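Local structure of phosphatase (Thermotoga maritima, 1NF2) at residues Ser21-Asn27 against Ser252-Tyr256; Arg58-Thr62 against Val70-Glu74; Trp102-Ile106 against Leu136-Val140; Thr146-Asp152 against Thr180-Pro186. The protein probably hydrolyses phosphate esters as a magnesium-dependent phosphatase of the haloacid dehalogenase (HAD) family. All blocks are in the same frame, centred on the assembly; numbering follows the deposited sequence.

How the contacts relate
Contacts 1 and 2 belong to the HAD core domain that carries the magnesium site, contacts 3 and 4 to the cap domain built on a separate mixed sheet. Contact 1, a partly buried meeting of two helix N-termini, is almost wholly polar. Contact 2 is buried and mixes main-chain bonds with proline and tyrosine contacts near the 76-80 edge of the core sheet. In the cap, contact 3 is a buried, apolar helix-on-sheet layer, whereas contact 4, partly buried, pairs two strands by main-chain bonds and adds a salt bridge. Contacts 3 and 4, centres about 11 Å apart, share the sheet: strands 102-105 and 147-151 are neighbours, and Y105 O and T146 N (2.8 Å) probably form a hydrogen bond.

Contact 1: residues Ser21-Asn27 against Ser252-Tyr256. With SO4 (sulfate ion), chain E.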
loop_
_atom_site.group_PDB
_atom_site.type_symbol
_atom_site.label_atom_id
_atom_site.label_comp_id
_atom_site.label_asym_id
_atom_site.label_seq_id
_atom_site.Cartn_x
_atom_site.Cartn_y
_atom_site.Cartn_z
ATOM N N SER A 21 3.549 -17.188 -7.461
ATOM C CA SER A 21 3.651 -18.482 -8.136
ATOM C C SER A 21 3.945 -18.286 -9.622
ATOM O O SER A 21 3.608 -17.249 -10.196
ATOM C CB SER A 21 2.345 -19.274 -7.987
ATOM O OG SER A 21 1.306 -18.710 -8.772
ATOM N N GLU A 22 4.580 -19.280 -10.239
ATOM C CA GLU A 22 4.894 -19.212 -11.664
ATOM C C GLU A 22 3.607 -19.123 -12.475
ATOM O O GLU A 22 3.543 -18.423 -13.488
ATOM C CB GLU A 22 5.684 -20.453 -12.106
ATOM C CG GLU A 22 7.169 -20.381 -11.848
ATOM C CD GLU A 22 7.853 -19.318 -12.683
ATOM O OE1 GLU A 22 7.580 -19.255 -13.900
ATOM O OE2 GLU A 22 8.673 -18.555 -12.129
ATOM N N LYS A 23 2.578 -19.837 -12.036
ATOM C CA LYS A 23 1.317 -19.801 -12.760
ATOM C C LYS A 23 0.801 -18.354 -12.844
ATOM O O LYS A 23 0.483 -17.861 -13.937
ATOM C CB LYS A 23 0.284 -20.708 -12.085
ATOM C CG LYS A 23 -1.047 -20.780 -12.826
ATOM C CD LYS A 23 -2.101 -21.576 -12.061
ATOM C CE LYS A 23 -1.937 -23.074 -12.232
ATOM N NZ LYS A 23 -0.583 -23.543 -11.841
ATOM N N ASP A 24 0.737 -17.667 -11.701
ATOM C CA ASP A 24 0.257 -16.281 -11.683
ATOM C C ASP A 24 1.185 -15.383 -12.485
ATOM O O ASP A 24 0.731 -14.493 -13.207
ATOM C CB ASP A 24 0.151 -15.732 -10.251
ATOM C CG ASP A 24 -0.981 -16.363 -9.455
ATOM O OD1 ASP A 24 -1.919 -16.936 -10.059
ATOM O OD2 ASP A 24 -0.934 -16.270 -8.208
ATOM N N ARG A 25 2.488 -15.610 -12.356
ATOM C CA ARG A 25 3.450 -14.806 -13.098
ATOM C C ARG A 25 3.198 -14.932 -14.594
ATOM O O ARG A 25 3.064 -13.928 -15.290
ATOM C CB ARG A 25 4.884 -15.244 -12.795
ATOM C CG ARG A 25 5.933 -14.379 -13.481
ATOM C CD ARG A 25 7.331 -14.973 -13.365
ATOM N NE ARG A 25 7.467 -16.217 -14.119
ATOM C CZ ARG A 25 7.579 -16.292 -15.444
ATOM N NH1 ARG A 25 7.579 -15.190 -16.185
ATOM N NH2 ARG A 25 7.684 -17.475 -16.030
ATOM N N ARG A 26 3.129 -16.164 -15.097
ATOM C CA ARG A 26 2.905 -16.355 -16.528
ATOM C C ARG A 26 1.603 -15.740 -17.044
ATOM O O ARG A 26 1.568 -15.190 -18.143
ATOM C CB ARG A 26 2.973 -17.839 -16.897
ATOM C CG ARG A 26 4.392 -18.321 -17.149
ATOM C CD ARG A 26 4.402 -19.710 -17.760
ATOM N NE ARG A 26 4.642 -20.755 -16.771
ATOM C CZ ARG A 26 5.844 -21.226 -16.451
ATOM N NH1 ARG A 26 6.932 -20.749 -17.045
ATOM N NH2 ARG A 26 5.955 -22.178 -15.536
ATOM N N ASN A 27 0.537 -15.819 -16.258
ATOM C CA ASN A 27 -0.729 -15.239 -16.692
ATOM C C ASN A 27 -0.653 -13.724 -16.762
ATOM O O ASN A 27 -1.232 -13.111 -17.662
ATOM C CB ASN A 27 -1.866 -15.670 -15.770
ATOM C CG ASN A 27 -2.376 -17.056 -16.096
ATOM O OD1 ASN A 27 -2.711 -17.342 -17.245
ATOM N ND2 ASN A 27 -2.441 -17.925 -15.089
ATOM N N SER A 252 -3.030 -20.368 -6.364
ATOM C CA SER A 252 -2.847 -19.369 -7.394
ATOM C C SER A 252 -4.269 -18.918 -7.633
ATOM O O SER A 252 -4.812 -19.055 -8.731
ATOM C CB SER A 252 -2.227 -19.987 -8.648
ATOM O OG SER A 252 -0.886 -20.372 -8.397
ATOM N N GLY A 253 -4.870 -18.415 -6.550
ATOM C CA GLY A 253 -6.240 -17.946 -6.589
ATOM C C GLY A 253 -6.464 -16.966 -7.714
ATOM O O GLY A 253 -7.523 -16.974 -8.346
ATOM N N VAL A 254 -5.468 -16.122 -7.965
ATOM C CA VAL A 254 -5.556 -15.130 -9.028
ATOM C C VAL A 254 -5.718 -15.794 -10.396
ATOM O O VAL A 254 -6.641 -15.462 -11.146
ATOM C CB VAL A 254 -4.302 -14.235 -9.058
ATOM C CG1 VAL A 254 -4.376 -13.270 -10.234
ATOM C CG2 VAL A 254 -4.187 -13.468 -7.749
ATOM N N SER A 255 -4.821 -16.727 -10.715
ATOM C CA SER A 255 -4.870 -17.442 -11.991
ATOM C C SER A 255 -6.193 -18.164 -12.185
ATOM O O SER A 255 -6.775 -18.133 -13.263
ATOM C CB SER A 255 -3.746 -18.485 -12.080
ATOM O OG SER A 255 -2.479 -17.887 -12.290
ATOM N N TYR A 256 -6.662 -18.814 -11.128
ATOM C CA TYR A 256 -7.896 -19.581 -11.189
ATOM C C TYR A 256 -9.075 -18.818 -11.792
ATOM O O TYR A 256 -9.871 -19.390 -12.536
ATOM C CB TYR A 256 -8.244 -20.095 -9.792
ATOM C CG TYR A 256 -9.296 -21.179 -9.776
ATOM C CD1 TYR A 256 -10.651 -20.865 -9.689
ATOM C CD2 TYR A 256 -8.935 -22.525 -9.848
ATOM C CE1 TYR A 256 -11.624 -21.864 -9.669
ATOM C CE2 TYR A 256 -9.900 -23.536 -9.831
ATOM C CZ TYR A 256 -11.242 -23.197 -9.741
ATOM O OH TYR A 256 -12.201 -24.186 -9.732
HETATM S S SO4 E . 8.495 -18.945 -19.543
HETATM O O1 SO4 E . 9.058 -18.004 -20.532
HETATM O O2 SO4 E . 9.040 -18.629 -18.212
HETATM O O3 SO4 E . 7.023 -18.819 -19.520
HETATM O O4 SO4 E . 8.862 -20.327 -19.905
HETATM O O HOH W 1 -2.918 -15.750 -6.201
#
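Two helix N-termini meet here in the HAD core domain, the first turn of helix 22-31 against that of helix 253-258, with D24 and S255 closest in backbone (CA-CA 5.3 Å). S252 occupies the N-cap position, but its side chain makes no capping bond; instead its OG hydrogen-bonds S21 OG at 2.8 Å. S21 is itself the N-cap of helix 22-31, its p rotamer letting OG accept from D24 N (3.2 Å), so the two serines join this early helix to the late helix 253-258, more than 220 residues on. The CB of S252 also packs on K23 CD (3.8 Å). G253 follows, its carbonyl bonded to T246. V254 N donates to a water (3.1 Å) that donates to D24 OD2 (2.9 Å); the V254 side chain lies about 8 Å from that of the magnesium ligand D8. S255 has the largest share of the contact: its N (3.0 Å) and its OG (a very short 2.5 Å) both donate to D24 OD1. D24 thus receives two first-turn amides, one directly and one through water. S255 OG also accepts from N27 ND2 at 2.8 Å, and E259 is a second partner of that amide. Beyond the contact, E22 salt-bridges R25, and R25 and R26 bind a sulfate, probably from the crystallisation liquor: R25 NH2 to O2 at 2.8 Å, R26 NH1 to O3 at 3.1 Å.

Contact 2: residues Arg58-Thr62 against Val70-Glu74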
loop_
_atom_site.group_PDB
_atom_site.type_symbol
_atom_site.label_atom_id
_atom_site.label_comp_id
_atom_site.label_asym_id
_atom_site.label_seq_id
_atom_site.Cartn_x
_atom_site.Cartn_y
_atom_site.Cartn_z
ATOM N N ARG A 58 10.388 -5.209 -15.560
ATOM C CA ARG A 58 9.808 -3.909 -15.884
ATOM C C ARG A 58 8.931 -3.382 -14.749
ATOM O O ARG A 58 8.745 -4.043 -13.736
ATOM C CB ARG A 58 8.953 -4.028 -17.145
ATOM C CG ARG A 58 7.867 -5.079 -17.020
ATOM C CD ARG A 58 6.772 -4.896 -18.059
ATOM N NE ARG A 58 6.038 -3.648 -17.854
ATOM C CZ ARG A 58 4.939 -3.303 -18.519
ATOM N NH1 ARG A 58 4.436 -4.116 -19.439
ATOM N NH2 ARG A 58 4.343 -2.142 -18.266
ATOM N N THR A 59 8.386 -2.184 -14.931
ATOM C CA THR A 59 7.503 -1.606 -13.930
ATOM C C THR A 59 6.144 -1.377 -14.579
ATOM O O THR A 59 6.030 -1.330 -15.806
ATOM C CB THR A 59 8.053 -0.265 -13.369
ATOM O OG1 THR A 59 8.197 0.691 -14.430
ATOM C CG2 THR A 59 9.408 -0.495 -12.696
ATOM N N PHE A 60 5.117 -1.244 -13.750
ATOM C CA PHE A 60 3.756 -1.041 -14.232
ATOM C C PHE A 60 3.129 0.123 -13.480
ATOM O O PHE A 60 3.710 0.636 -12.518
ATOM C CB PHE A 60 2.908 -2.285 -13.939
ATOM C CG PHE A 60 3.426 -3.549 -14.559
ATOM C CD1 PHE A 60 2.886 -4.028 -15.747
ATOM C CD2 PHE A 60 4.445 -4.268 -13.950
ATOM C CE1 PHE A 60 3.355 -5.208 -16.321
ATOM C CE2 PHE A 60 4.922 -5.449 -14.515
ATOM C CZ PHE A 60 4.375 -5.919 -15.701
ATOM N N PRO A 61 1.944 0.578 -13.931
ATOM C CA PRO A 61 1.296 1.676 -13.215
ATOM C C PRO A 61 1.190 1.114 -11.793
ATOM O O PRO A 61 0.790 -0.037 -11.608
ATOM C CB PRO A 61 -0.055 1.783 -13.918
ATOM C CG PRO A 61 0.314 1.478 -15.353
ATOM C CD PRO A 61 1.257 0.294 -15.205
ATOM N N THR A 62 1.561 1.902 -10.793
ATOM C CA THR A 62 1.550 1.399 -9.433
ATOM C C THR A 62 0.930 2.301 -8.362
ATOM O O THR A 62 1.089 3.526 -8.386
ATOM C CB THR A 62 3.004 1.046 -9.017
ATOM O OG1 THR A 62 3.497 0.000 -9.868
ATOM C CG2 THR A 62 3.075 0.595 -7.563
ATOM N N VAL A 70 0.899 7.325 -6.604
ATOM C CA VAL A 70 0.447 6.746 -7.866
ATOM C C VAL A 70 1.624 6.949 -8.813
ATOM O O VAL A 70 2.071 8.075 -9.035
ATOM C CB VAL A 70 -0.808 7.450 -8.434
ATOM C CG1 VAL A 70 -1.166 6.862 -9.800
ATOM C CG2 VAL A 70 -1.980 7.269 -7.484
ATOM N N TYR A 71 2.137 5.849 -9.350
ATOM C CA TYR A 71 3.282 5.891 -10.246
ATOM C C TYR A 71 3.002 5.304 -11.628
ATOM O O TYR A 71 2.294 4.304 -11.758
ATOM C CB TYR A 71 4.439 5.150 -9.571
ATOM C CG TYR A 71 5.521 4.627 -10.494
ATOM C CD1 TYR A 71 5.305 3.496 -11.294
ATOM C CD2 TYR A 71 6.774 5.240 -10.546
ATOM C CE1 TYR A 71 6.308 2.988 -12.119
ATOM C CE2 TYR A 71 7.788 4.739 -11.365
ATOM C CZ TYR A 71 7.547 3.613 -12.149
ATOM O OH TYR A 71 8.549 3.113 -12.949
ATOM N N LEU A 72 3.557 5.943 -12.654
ATOM C CA LEU A 72 3.429 5.491 -14.043
ATOM C C LEU A 72 4.839 5.242 -14.561
ATOM O O LEU A 72 5.720 6.092 -14.413
ATOM C CB LEU A 72 2.746 6.546 -14.928
ATOM C CG LEU A 72 1.237 6.718 -14.751
ATOM C CD1 LEU A 72 0.696 7.703 -15.782
ATOM C CD2 LEU A 72 0.557 5.372 -14.909
ATOM N N PRO A 73 5.070 4.068 -15.173
ATOM C CA PRO A 73 6.379 3.692 -15.716
ATOM C C PRO A 73 7.067 4.806 -16.505
ATOM O O PRO A 73 8.284 4.966 -16.436
ATOM C CB PRO A 73 6.047 2.488 -16.592
ATOM C CG PRO A 73 4.914 1.840 -15.840
ATOM C CD PRO A 73 4.060 3.035 -15.480
ATOM N N GLU A 74 6.283 5.583 -17.241
ATOM C CA GLU A 74 6.841 6.655 -18.053
ATOM C C GLU A 74 6.952 8.011 -17.351
ATOM O O GLU A 74 8.026 8.610 -17.325
ATOM C CB GLU A 74 6.031 6.806 -19.351
ATOM C CG GLU A 74 4.585 7.299 -19.192
ATOM C CD GLU A 74 3.608 6.238 -18.688
ATOM O OE1 GLU A 74 2.382 6.491 -18.765
ATOM O OE2 GLU A 74 4.050 5.166 -18.220
#
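The mouth of a β-hairpin lies here: the chain enters strand 62-64 through an extended loop and returns along strand 69-72, the touching parts running 164° apart. T62 and Y71 form an antiparallel hydrogen-bonded pair, T62 N to Y71 O and Y71 N to T62 O both being 2.7 Å. Past this pair the side chains take over. Y71, with chi1 at 158° (t), lays its ring back along the incoming loop, so that CD1 lies 3.5 Å from F60 O near the ring plane and OH reaches T59 OG1 in a 2.9 Å hydrogen bond; T59 is in the p rotamer that presents this hydroxyl. P73 fills the space beside it, its CG 3.4 Å from T59 O and its CD 3.9 Å from P61 CD. L72 leaves its strand away from the loop, yet its m,t conformation brings CD2 back to P61 CB at 3.8 Å. R58 folds over its own loop, NE and NH2 each donating to T59 O at 3.1 Å. T62 OG1 is bonded to E52 of helix 45-55, the helix that T59, T62 and Y71 all touch. V70 and L72 face helix 191-202 and also meet strand 76-80, while F60 and P61 pack on strand 36-40; the hairpin thus lies in the core sheet between strands 36-40 and 76-80, with helices 45-55 and 191-202 on its two faces.

Contact 3: residues Trp102-Ile106 against Leu136-Val140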
loop_
_atom_site.group_PDB
_atom_site.type_symbol
_atom_site.label_atom_id
_atom_site.label_comp_id
_atom_site.label_asym_id
_atom_site.label_seq_id
_atom_site.Cartn_x
_atom_site.Cartn_y
_atom_site.Cartn_z
ATOM N N TRP A 102 10.206 6.938 17.210
ATOM C CA TRP A 102 9.520 7.216 15.965
ATOM C C TRP A 102 10.451 7.179 14.768
ATOM O O TRP A 102 11.656 7.410 14.886
ATOM C CB TRP A 102 8.837 8.582 16.031
ATOM C CG TRP A 102 9.787 9.712 16.253
ATOM C CD1 TRP A 102 10.419 10.039 17.419
ATOM C CD2 TRP A 102 10.214 10.672 15.281
ATOM N NE1 TRP A 102 11.209 11.148 17.234
ATOM C CE2 TRP A 102 11.101 11.558 15.933
ATOM C CE3 TRP A 102 9.929 10.872 13.923
ATOM C CZ2 TRP A 102 11.709 12.627 15.271
ATOM C CZ3 TRP A 102 10.530 11.934 13.266
ATOM C CH2 TRP A 102 11.412 12.803 13.942
ATOM N N GLN A 103 9.859 6.888 13.615
ATOM C CA GLN A 103 10.564 6.805 12.348
ATOM C C GLN A 103 9.739 7.568 11.317
ATOM O O GLN A 103 8.551 7.813 11.524
ATOM C CB GLN A 103 10.712 5.341 11.948
ATOM C CG GLN A 103 9.432 4.538 12.098
ATOM C CD GLN A 103 9.642 3.059 11.844
ATOM O OE1 GLN A 103 10.468 2.419 12.496
ATOM N NE2 GLN A 103 8.891 2.505 10.894
ATOM N N ALA A 104 10.360 7.948 10.209
ATOM C CA ALA A 104 9.640 8.694 9.186
ATOM C C ALA A 104 9.916 8.192 7.774
ATOM O O ALA A 104 11.031 7.783 7.456
ATOM C CB ALA A 104 10.000 10.180 9.282
ATOM N N TYR A 105 8.884 8.229 6.936
ATOM C CA TYR A 105 8.994 7.822 5.541
ATOM C C TYR A 105 9.121 9.091 4.714
ATOM O O TYR A 105 8.140 9.802 4.500
ATOM C CB TYR A 105 7.750 7.042 5.125
ATOM C CG TYR A 105 7.719 5.628 5.657
ATOM C CD1 TYR A 105 8.334 4.592 4.960
ATOM C CD2 TYR A 105 7.073 5.323 6.853
ATOM C CE1 TYR A 105 8.303 3.285 5.435
ATOM C CE2 TYR A 105 7.035 4.017 7.339
ATOM C CZ TYR A 105 7.653 3.004 6.621
ATOM O OH TYR A 105 7.614 1.706 7.076
ATOM N N ILE A 106 10.334 9.369 4.244
ATOM C CA ILE A 106 10.589 10.580 3.477
ATOM C C ILE A 106 11.156 10.309 2.091
ATOM O O ILE A 106 12.263 9.790 1.953
ATOM C CB ILE A 106 11.576 11.487 4.237
ATOM C CG1 ILE A 106 10.972 11.863 5.593
ATOM C CG2 ILE A 106 11.917 12.712 3.404
ATOM C CD1 ILE A 106 11.960 12.503 6.528
ATOM N N LEU A 136 16.483 13.797 12.397
ATOM C CA LEU A 136 15.277 13.519 11.631
ATOM C C LEU A 136 14.234 14.625 11.775
ATOM O O LEU A 136 13.506 14.927 10.829
ATOM C CB LEU A 136 14.685 12.177 12.067
ATOM C CG LEU A 136 13.497 11.644 11.265
ATOM C CD1 LEU A 136 13.808 11.673 9.771
ATOM C CD2 LEU A 136 13.192 10.222 11.726
ATOM N N SER A 137 14.168 15.235 12.955
ATOM C CA SER A 137 13.203 16.304 13.183
ATOM C C SER A 137 13.351 17.414 12.148
ATOM O O SER A 137 12.353 17.957 11.679
ATOM C CB SER A 137 13.348 16.875 14.601
ATOM O OG SER A 137 14.665 17.340 14.844
ATOM N N GLU A 138 14.586 17.752 11.783
ATOM C CA GLU A 138 14.795 18.799 10.783
ATOM C C GLU A 138 14.448 18.301 9.380
ATOM O O GLU A 138 13.856 19.027 8.574
ATOM C CB GLU A 138 16.243 19.306 10.799
ATOM C CG GLU A 138 16.601 20.134 9.557
ATOM C CD GLU A 138 17.960 20.820 9.641
ATOM O OE1 GLU A 138 18.954 20.161 10.005
ATOM O OE2 GLU A 138 18.033 22.026 9.323
ATOM N N LEU A 139 14.830 17.059 9.097
ATOM C CA LEU A 139 14.570 16.441 7.805
ATOM C C LEU A 139 13.068 16.507 7.504
ATOM O O LEU A 139 12.648 17.004 6.456
ATOM C CB LEU A 139 15.051 14.980 7.839
ATOM C CG LEU A 139 15.373 14.263 6.525
ATOM C CD1 LEU A 139 16.471 15.007 5.827
ATOM C CD2 LEU A 139 15.827 12.834 6.783
ATOM N N VAL A 140 12.261 16.015 8.438
ATOM C CA VAL A 140 10.811 16.007 8.276
ATOM C C VAL A 140 10.215 17.408 8.273
ATOM O O VAL A 140 9.513 17.790 7.338
ATOM C CB VAL A 140 10.124 15.205 9.401
ATOM C CG1 VAL A 140 8.610 15.297 9.256
ATOM C CG2 VAL A 140 10.573 13.755 9.357
#
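Strand 102-105 and the opening turn of helix 136-143 run in roughly the same direction, their axes 32° apart and 9.7 Å at closest approach, a separation typical of a helix lying on a β-sheet. The backbones stay well apart, the nearest CA atoms being those of I106 and V140 at 7.2 Å, and side chains fill the gap, almost entirely with apolar contacts. L136, L139 and V140, one helical turn, project toward the strand. Small A104 sits in the middle, its CB 3.6 Å from V140 CG2 and 4.0 Å from L136 CD2. Larger residues close both ends. W102, in a p rotamer, swings its six-membered ring over the start of the helix, CZ3 meeting L136 CD2 at 3.5 Å and its edge facing S137 N. I106, extended m,t, drives CD1 among L136 CD1 (3.8 Å), L139 CG (3.8 Å) and V140 CG2 (3.4 Å). Q103 and Y105 alternate to the other face, where both meet Y122 of helix 117-125. In the cap domain this layer is continued by helix 85-95, touched by W102, S137 and V140, and by Y111 of the adjacent strand 110-112, which L136 and L139 cover.

Contact 4: residues Thr146-Asp152 against Thr180-Pro186; sequences TKLLLID and TYLEIVP
L148, L150, L182 and I184 form the apolar centre on one face of two strands: L148 CB lies 4.1 Å from I184 CB, L150 CB 4.0 Å from L182 CB, and L150 CD1 3.8 Å from I184 CD1. L148 is m,t; L150 and I184 are m,p. Helices 85-95 and 154-168 cover this face. Strands 147-151 and 181-186 are extended (phi/psi mostly near -120/135) and antiparallel, axes 161° apart and 4.6 Å at closest approach. L148-I184 and L150-L182 are hydrogen-bonded pairs (L148 N-I184 O 3.0 Å, I184 N-L148 O 2.9 Å, L150 N-L182 O 2.8 Å, L182 N-L150 O 2.9 Å); L149-E183 is non-hydrogen-bonded. On the opposite face L149 (t,t) sets CD2 4.4 Å from Y181 CD1. At the polar edge K147, p then extended, salt-bridges E183 (NZ to OE1, 2.8 Å) and makes a cation-pi contact with Y105. One face is thus apolar and helix-covered, the other partly charged, with the E183 side chain about 12 Å from magnesium, consistent with a cap face turned toward the active site.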
loop_
_atom_site.group_PDB
_atom_site.type_symbol
_atom_site.label_atom_id
_atom_site.label_comp_id
_atom_site.label_asym_id
_atom_site.label_seq_id
_atom_site.Cartn_x
_atom_site.Cartn_y
_atom_site.Cartn_z
ATOM N N THR A 146 5.653 11.030 4.124
ATOM C CA THR A 146 4.504 10.273 3.639
ATOM C C THR A 146 3.777 9.768 4.871
ATOM O O THR A 146 2.551 9.731 4.908
ATOM C CB THR A 146 4.934 9.072 2.767
ATOM O OG1 THR A 146 5.716 9.537 1.664
ATOM C CG2 THR A 146 3.714 8.332 2.240
ATOM N N LYS A 147 4.542 9.365 5.881
ATOM C CA LYS A 147 3.939 8.913 7.122
ATOM C C LYS A 147 4.929 8.748 8.267
ATOM O O LYS A 147 6.138 8.671 8.066
ATOM C CB LYS A 147 3.149 7.617 6.920
ATOM C CG LYS A 147 3.963 6.381 6.639
ATOM C CD LYS A 147 3.036 5.173 6.602
ATOM C CE LYS A 147 3.747 3.909 6.150
ATOM N NZ LYS A 147 2.770 2.801 5.947
ATOM N N LEU A 148 4.382 8.714 9.475
ATOM C CA LEU A 148 5.170 8.569 10.685
ATOM C C LEU A 148 4.723 7.285 11.330
ATOM O O LEU A 148 3.576 6.869 11.177
ATOM C CB LEU A 148 4.909 9.750 11.633
ATOM C CG LEU A 148 5.311 11.101 11.035
ATOM C CD1 LEU A 148 4.818 12.245 11.918
ATOM C CD2 LEU A 148 6.816 11.150 10.877
ATOM N N LEU A 149 5.634 6.652 12.047
ATOM C CA LEU A 149 5.310 5.409 12.710
ATOM C C LEU A 149 5.988 5.371 14.066
ATOM O O LEU A 149 7.172 5.675 14.184
ATOM C CB LEU A 149 5.769 4.228 11.849
ATOM C CG LEU A 149 5.387 2.823 12.321
ATOM C CD1 LEU A 149 5.507 1.850 11.162
ATOM C CD2 LEU A 149 6.276 2.398 13.475
ATOM N N LEU A 150 5.224 5.015 15.091
ATOM C CA LEU A 150 5.761 4.909 16.438
ATOM C C LEU A 150 5.793 3.441 16.817
ATOM O O LEU A 150 4.874 2.688 16.493
ATOM C CB LEU A 150 4.891 5.669 17.442
ATOM C CG LEU A 150 5.086 7.185 17.545
ATOM C CD1 LEU A 150 4.731 7.852 16.228
ATOM C CD2 LEU A 150 4.219 7.715 18.677
ATOM N N ILE A 151 6.851 3.039 17.509
ATOM C CA ILE A 151 6.998 1.657 17.933
ATOM C C ILE A 151 7.203 1.585 19.448
ATOM O O ILE A 151 8.152 2.156 19.988
ATOM C CB ILE A 151 8.182 0.988 17.180
ATOM C CG1 ILE A 151 8.603 -0.307 17.875
ATOM C CG2 ILE A 151 9.342 1.963 17.069
ATOM C CD1 ILE A 151 7.580 -1.397 17.818
ATOM N N ASP A 152 6.289 0.895 20.129
ATOM C CA ASP A 152 6.369 0.740 21.575
ATOM C C ASP A 152 5.580 -0.496 21.999
ATOM O O ASP A 152 4.985 -1.179 21.163
ATOM C CB ASP A 152 5.806 1.984 22.279
ATOM C CG ASP A 152 6.519 2.287 23.597
ATOM O OD1 ASP A 152 6.470 1.438 24.519
ATOM O OD2 ASP A 152 7.133 3.374 23.708
ATOM N N THR A 180 2.303 -3.495 18.124
ATOM C CA THR A 180 3.441 -2.645 18.436
ATOM C C THR A 180 3.737 -1.561 17.406
ATOM O O THR A 180 4.777 -0.911 17.481
ATOM C CB THR A 180 4.713 -3.488 18.633
ATOM O OG1 THR A 180 4.941 -4.288 17.465
ATOM C CG2 THR A 180 4.566 -4.396 19.848
ATOM N N TYR A 181 2.835 -1.353 16.450
ATOM C CA TYR A 181 3.053 -0.324 15.429
ATOM C C TYR A 181 1.896 0.667 15.333
ATOM O O TYR A 181 0.746 0.283 15.107
ATOM C CB TYR A 181 3.294 -0.962 14.052
ATOM C CG TYR A 181 4.405 -1.989 14.016
ATOM C CD1 TYR A 181 5.577 -1.807 14.752
ATOM C CD2 TYR A 181 4.288 -3.143 13.241
ATOM C CE1 TYR A 181 6.604 -2.749 14.720
ATOM C CE2 TYR A 181 5.314 -4.092 13.198
ATOM C CZ TYR A 181 6.467 -3.887 13.941
ATOM O OH TYR A 181 7.486 -4.809 13.898
ATOM N N LEU A 182 2.218 1.946 15.507
ATOM C CA LEU A 182 1.230 3.026 15.442
ATOM C C LEU A 182 1.591 3.854 14.216
ATOM O O LEU A 182 2.736 4.296 14.076
ATOM C CB LEU A 182 1.331 3.910 16.689
ATOM C CG LEU A 182 0.074 4.587 17.247
ATOM C CD1 LEU A 182 0.509 5.709 18.179
ATOM C CD2 LEU A 182 -0.803 5.134 16.137
ATOM N N GLU A 183 0.623 4.068 13.335
ATOM C CA GLU A 183 0.879 4.829 12.119
ATOM C C GLU A 183 0.104 6.130 12.030
ATOM O O GLU A 183 -1.037 6.213 12.472
ATOM C CB GLU A 183 0.531 3.993 10.884
ATOM C CG GLU A 183 1.372 2.750 10.682
ATOM C CD GLU A 183 1.072 2.064 9.350
ATOM O OE1 GLU A 183 1.249 2.703 8.289
ATOM O OE2 GLU A 183 0.654 0.890 9.363
ATOM N N ILE A 184 0.744 7.140 11.450
ATOM C CA ILE A 184 0.130 8.445 11.227
ATOM C C ILE A 184 0.278 8.690 9.734
ATOM O O ILE A 184 1.400 8.755 9.226
ATOM C CB ILE A 184 0.859 9.585 11.980
ATOM C CG1 ILE A 184 0.750 9.387 13.492
ATOM C CG2 ILE A 184 0.236 10.917 11.617
ATOM C CD1 ILE A 184 1.667 8.361 14.037
ATOM N N VAL A 185 -0.844 8.830 9.031
ATOM C CA VAL A 185 -0.810 9.037 7.585
ATOM C C VAL A 185 -1.717 10.165 7.095
ATOM O O VAL A 185 -2.607 10.627 7.819
ATOM C CB VAL A 185 -1.211 7.738 6.847
ATOM C CG1 VAL A 185 -0.220 6.618 7.193
ATOM C CG2 VAL A 185 -2.641 7.338 7.235
ATOM N N PRO A 186 -1.511 10.612 5.840
ATOM C CA PRO A 186 -2.331 11.689 5.292
ATOM C C PRO A 186 -3.801 11.367 5.481
ATOM O O PRO A 186 -4.223 10.224 5.320
ATOM C CB PRO A 186 -1.902 11.738 3.835
ATOM C CG PRO A 186 -0.446 11.386 3.931
ATOM C CD PRO A 186 -0.488 10.197 4.864
#